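Local coordinates for protein Rab3 interacting molecule variant 2 (Drosophila melanogaster, PDB 4TS6) that probably acts at the presynaptic active zone in synaptic transmitter release, as a Rab3-interacting RIM protein whose C2A domain makes up this structure, at residues 12-17 with 113-118; 50-55 with 79-84. All blocks are in the same frame, centred on the assembly; numbering follows the deposited sequence.

Contact 1: residues 12-17 with 113-118; sequences LQLKLG and VVIDLA
Five pairs of apolar side chains join residues 12-17 to 113-118, and the terminal methyls of Ile115 and Leu16 make the tightest contact. CD1 of Ile115 meets CD1 of Leu16 at 3.5 Å, tip to tip, and also touches CD1 of Leu14 at 3.7 Å, again tip to tip, so one isoleucine tip serves two leucines two residues apart. CD1 of Leu16 also lies 4.1 Å from CD2 of Leu117. Toward the start of both segments the pairing shifts to Val113, whose branches divide the work: CG1 faces CD1 of Leu14 at 4.2 Å, while CG2 meets CD2 of Leu12, which crosses it obliquely, at 4.1 Å.

Torsions set these reaches. CG of Leu14 and Leu16 and CG1 of Ile115 all lie anti to the carbonyl carbon, and the next torsion is extended, which carries each CD1 across the gap. Leu12 differs: its CG is anti to the backbone N (chi1 172°). Leucine and isoleucine suit this place because long, branched, apolar chains can span the 10.2 Å between the strand axes, and valine suffices at Val113, where the backbones come closer.

Outside this shell, backbone hydrogen bonds to Tyr129 and Glu127 tie Leu12 and Leu14 to strand 123-130, while Gln13 and Lys15 bond to strand 24-33. These neighbours hold strand 11-19 in place, and Leu29, Val27 and Leu94 pack against its leucines. Gln13 and Lys15, partly exposed, lie on the other face of the strand, where long polar chains can reach solvent.

The two strands belong to different sheets and cross at -32°, the face-to-face packing of two four-stranded antiparallel sheets, as in the beta-sandwich of C2 domains.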
# COMPACT_ATOMS: atom_id res chain seq x y z
N LEU A 12 -3.17 -7.68 2.72
CA LEU A 12 -3.63 -6.34 2.42
C LEU A 12 -4.64 -6.43 1.28
O LEU A 12 -4.47 -7.25 0.38
CB LEU A 12 -2.44 -5.50 1.97
CG LEU A 12 -2.70 -4.10 1.43
CD1 LEU A 12 -3.10 -3.18 2.57
CD2 LEU A 12 -1.46 -3.58 0.74
N GLN A 13 -5.69 -5.61 1.32
CA GLN A 13 -6.69 -5.60 0.25
C GLN A 13 -6.54 -4.32 -0.55
O GLN A 13 -6.65 -3.23 -0.00
CB GLN A 13 -8.11 -5.68 0.83
CG GLN A 13 -9.21 -5.71 -0.25
CD GLN A 13 -10.59 -5.90 0.35
OE1 GLN A 13 -10.94 -5.28 1.35
NE2 GLN A 13 -11.38 -6.77 -0.26
N LEU A 14 -6.25 -4.46 -1.84
CA LEU A 14 -5.93 -3.31 -2.70
C LEU A 14 -6.81 -3.34 -3.93
O LEU A 14 -7.14 -4.42 -4.41
CB LEU A 14 -4.50 -3.43 -3.22
CG LEU A 14 -3.27 -3.23 -2.36
CD1 LEU A 14 -2.02 -3.52 -3.17
CD2 LEU A 14 -3.24 -1.82 -1.84
N LYS A 15 -7.17 -2.17 -4.46
CA LYS A 15 -7.80 -2.06 -5.78
C LYS A 15 -6.88 -1.23 -6.65
O LYS A 15 -6.42 -0.17 -6.24
CB LYS A 15 -9.17 -1.39 -5.70
CG LYS A 15 -10.17 -2.10 -4.81
CD LYS A 15 -11.37 -1.23 -4.51
CE LYS A 15 -12.22 -0.97 -5.74
NZ LYS A 15 -13.29 0.04 -5.50
N LEU A 16 -6.60 -1.71 -7.86
CA LEU A 16 -5.77 -0.96 -8.79
C LEU A 16 -6.54 -0.75 -10.08
O LEU A 16 -7.01 -1.72 -10.67
CB LEU A 16 -4.48 -1.72 -9.11
CG LEU A 16 -3.51 -2.00 -7.96
CD1 LEU A 16 -2.22 -2.55 -8.51
CD2 LEU A 16 -3.25 -0.73 -7.16
N GLY A 17 -6.69 0.51 -10.49
CA GLY A 17 -7.35 0.82 -11.75
C GLY A 17 -6.46 1.70 -12.60
O GLY A 17 -5.60 2.41 -12.08
N VAL A 113 3.84 -5.23 -0.05
CA VAL A 113 3.26 -5.86 -1.22
C VAL A 113 3.85 -5.08 -2.37
O VAL A 113 3.77 -3.85 -2.40
CB VAL A 113 1.73 -5.75 -1.23
CG1 VAL A 113 1.16 -6.17 -2.58
CG2 VAL A 113 1.12 -6.63 -0.12
N VAL A 114 4.49 -5.79 -3.29
CA VAL A 114 5.10 -5.13 -4.43
C VAL A 114 4.44 -5.64 -5.69
O VAL A 114 4.40 -6.86 -5.94
CB VAL A 114 6.62 -5.35 -4.49
CG1 VAL A 114 7.22 -4.62 -5.68
CG2 VAL A 114 7.27 -4.84 -3.22
N ILE A 115 3.90 -4.73 -6.49
CA ILE A 115 3.18 -5.16 -7.68
C ILE A 115 3.94 -4.82 -8.95
O ILE A 115 4.35 -3.68 -9.15
CB ILE A 115 1.75 -4.58 -7.69
CG1 ILE A 115 0.94 -5.26 -6.56
CG2 ILE A 115 1.08 -4.85 -9.03
CD1 ILE A 115 -0.40 -4.62 -6.28
N ASP A 116 4.16 -5.83 -9.80
CA ASP A 116 4.78 -5.65 -11.11
C ASP A 116 3.68 -5.22 -12.08
O ASP A 116 2.94 -6.04 -12.61
CB ASP A 116 5.44 -6.96 -11.57
CG ASP A 116 6.46 -6.76 -12.70
OD1 ASP A 116 6.38 -5.75 -13.44
OD2 ASP A 116 7.36 -7.62 -12.84
N LEU A 117 3.57 -3.91 -12.32
CA LEU A 117 2.41 -3.37 -13.02
C LEU A 117 2.31 -3.85 -14.46
O LEU A 117 1.23 -3.85 -15.03
CB LEU A 117 2.40 -1.85 -12.96
CG LEU A 117 2.28 -1.30 -11.55
CD1 LEU A 117 2.64 0.16 -11.51
CD2 LEU A 117 0.87 -1.52 -11.07
N ALA A 118 3.43 -4.25 -15.03
CA ALA A 118 3.45 -4.68 -16.42
C ALA A 118 2.54 -5.90 -16.60
O ALA A 118 1.95 -6.09 -17.67
CB ALA A 118 4.87 -5.00 -16.86

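Contact 2: residues 50-55 with 79-84; sequences VFLLPD and FVYSGL
The hydroxyl of Tyr81 is gripped by one hydrogen bond, to the backbone O of Ser60 outside the two segments; O of Val50 lies 3.3 Å from OH of Tyr81 as well, but at too poor an angle to count as a second. That single bond pins the tip of a ring packed mainly by aliphatic side chains, with Arg62 making a cation-pi contact. CB of Leu52 sits over one face, 4.0 Å from the centroid of the Tyr81 ring and 16° off its normal, a CH-pi contact, while CG1 of Val50 comes in at the ring edge, 3.5 Å from the OH of Tyr81. Leu52, with CG anti to its backbone N (chi1 -179°), runs past the ring in the opposite direction and ends with CD2 3.7 Å from CD1 of Leu84, tip to tip. At the far end CG2 of Val50 touches CE2 of Phe79 at 4.2 Å. An alanine in place of Tyr81 would remove the ring and hydroxyl, and would probably loosen the packing against Leu52 and lose the ties to Ser60 and Arg62. Tyrosine thus suits a buried place on the outermost strand 74-81 of its sheet, where an aromatic face meets aliphatic neighbours and the hydroxyl still finds a backbone carbonyl.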
# COMPACT_ATOMS: atom_id res chain seq x y z
N VAL A 50 3.09 4.29 0.02
CA VAL A 50 3.06 3.75 -1.34
C VAL A 50 4.02 4.56 -2.18
O VAL A 50 4.05 5.79 -2.08
CB VAL A 50 1.66 3.90 -1.96
CG1 VAL A 50 1.60 3.23 -3.34
CG2 VAL A 50 0.61 3.30 -1.03
N PHE A 51 4.81 3.87 -3.01
CA PHE A 51 5.70 4.55 -3.96
C PHE A 51 5.47 3.96 -5.32
O PHE A 51 5.21 2.75 -5.43
CB PHE A 51 7.16 4.30 -3.60
CG PHE A 51 7.66 5.18 -2.50
CD1 PHE A 51 7.51 4.81 -1.18
CD2 PHE A 51 8.28 6.38 -2.80
CE1 PHE A 51 7.99 5.64 -0.15
CE2 PHE A 51 8.75 7.21 -1.79
CZ PHE A 51 8.60 6.83 -0.47
N LEU A 52 5.56 4.77 -6.36
CA LEU A 52 5.57 4.21 -7.72
C LEU A 52 7.00 4.22 -8.20
O LEU A 52 7.49 5.24 -8.69
CB LEU A 52 4.69 5.04 -8.66
CG LEU A 52 4.59 4.54 -10.10
CD1 LEU A 52 3.95 3.15 -10.13
CD2 LEU A 52 3.79 5.52 -10.94
N LEU A 53 7.68 3.08 -8.05
CA LEU A 53 9.12 2.99 -8.31
C LEU A 53 9.38 2.95 -9.82
O LEU A 53 8.51 2.49 -10.57
CB LEU A 53 9.71 1.75 -7.63
CG LEU A 53 9.56 1.67 -6.12
CD1 LEU A 53 10.24 0.40 -5.62
CD2 LEU A 53 10.19 2.88 -5.49
N PRO A 54 10.58 3.38 -10.27
CA PRO A 54 11.81 3.74 -9.55
C PRO A 54 11.82 5.07 -8.77
O PRO A 54 12.70 5.24 -7.92
CB PRO A 54 12.87 3.78 -10.67
CG PRO A 54 12.09 4.07 -11.92
CD PRO A 54 10.80 3.32 -11.73
N ASP A 55 10.88 5.97 -9.04
CA ASP A 55 10.91 7.28 -8.36
C ASP A 55 10.74 7.17 -6.84
O ASP A 55 9.74 6.64 -6.36
CB ASP A 55 9.83 8.19 -8.94
CG ASP A 55 9.90 9.62 -8.40
OD1 ASP A 55 10.74 9.92 -7.51
OD2 ASP A 55 9.10 10.44 -8.89
N PHE A 79 -5.38 6.82 -3.80
CA PHE A 79 -4.30 7.70 -4.24
C PHE A 79 -4.27 7.69 -5.76
O PHE A 79 -4.66 6.70 -6.39
CB PHE A 79 -2.96 7.21 -3.70
CG PHE A 79 -2.89 7.16 -2.19
CD1 PHE A 79 -3.04 8.32 -1.43
CD2 PHE A 79 -2.67 5.96 -1.54
CE1 PHE A 79 -2.97 8.27 -0.04
CE2 PHE A 79 -2.60 5.90 -0.15
CZ PHE A 79 -2.75 7.06 0.60
N VAL A 80 -3.81 8.78 -6.36
CA VAL A 80 -3.79 8.89 -7.81
C VAL A 80 -2.38 9.25 -8.28
O VAL A 80 -1.74 10.12 -7.70
CB VAL A 80 -4.80 9.95 -8.31
CG1 VAL A 80 -4.68 10.14 -9.81
CG2 VAL A 80 -6.21 9.54 -7.95
N TYR A 81 -1.90 8.55 -9.31
CA TYR A 81 -0.63 8.89 -9.95
C TYR A 81 -0.93 9.35 -11.36
O TYR A 81 -1.52 8.60 -12.12
CB TYR A 81 0.28 7.66 -10.01
CG TYR A 81 0.85 7.28 -8.67
CD1 TYR A 81 1.92 7.98 -8.13
CD2 TYR A 81 0.32 6.22 -7.94
CE1 TYR A 81 2.46 7.64 -6.89
CE2 TYR A 81 0.86 5.87 -6.69
CZ TYR A 81 1.93 6.59 -6.18
OH TYR A 81 2.48 6.26 -4.95
N SER A 82 -0.52 10.56 -11.71
CA SER A 82 -0.91 11.19 -12.97
C SER A 82 0.18 11.18 -14.03
O SER A 82 1.33 10.84 -13.75
CB SER A 82 -1.35 12.63 -12.70
OG SER A 82 -2.36 12.66 -11.71
N GLY A 83 -0.18 11.54 -15.26
CA GLY A 83 0.80 11.66 -16.33
C GLY A 83 1.36 10.33 -16.82
O GLY A 83 2.53 10.26 -17.21
N LEU A 84 0.52 9.30 -16.87
CA LEU A 84 0.97 7.95 -17.22
C LEU A 84 0.15 7.32 -18.34
O LEU A 84 -1.07 7.20 -18.22
CB LEU A 84 0.89 7.05 -15.98
CG LEU A 84 1.85 7.44 -14.84
CD1 LEU A 84 1.47 6.77 -13.53
CD2 LEU A 84 3.28 7.11 -15.23

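Overall arrangement
Both contacts bridge the same two antiparallel sheets of the sandwich, yet through different strands: contact 1 joins strand 11-19 to strand 108-116, contact 2 joins strand 46-53 to strand 74-81. Both are buried. Contact 1 has its centre about 8 Å from the centre of the chain, and all its touching residues are buried; its chemistry is purely aliphatic. Contact 2, its centre about 12 Å from the centre of the chain, contains the partly exposed Phe51 and Phe79 and mixes aliphatic with aromatic packing and a tyrosine hydroxyl. Their centres are about 12 Å apart, and they meet where CD1 of Leu117 packs on CD1 of Leu52 at 3.5 Å, so that the two patches of the core adjoin.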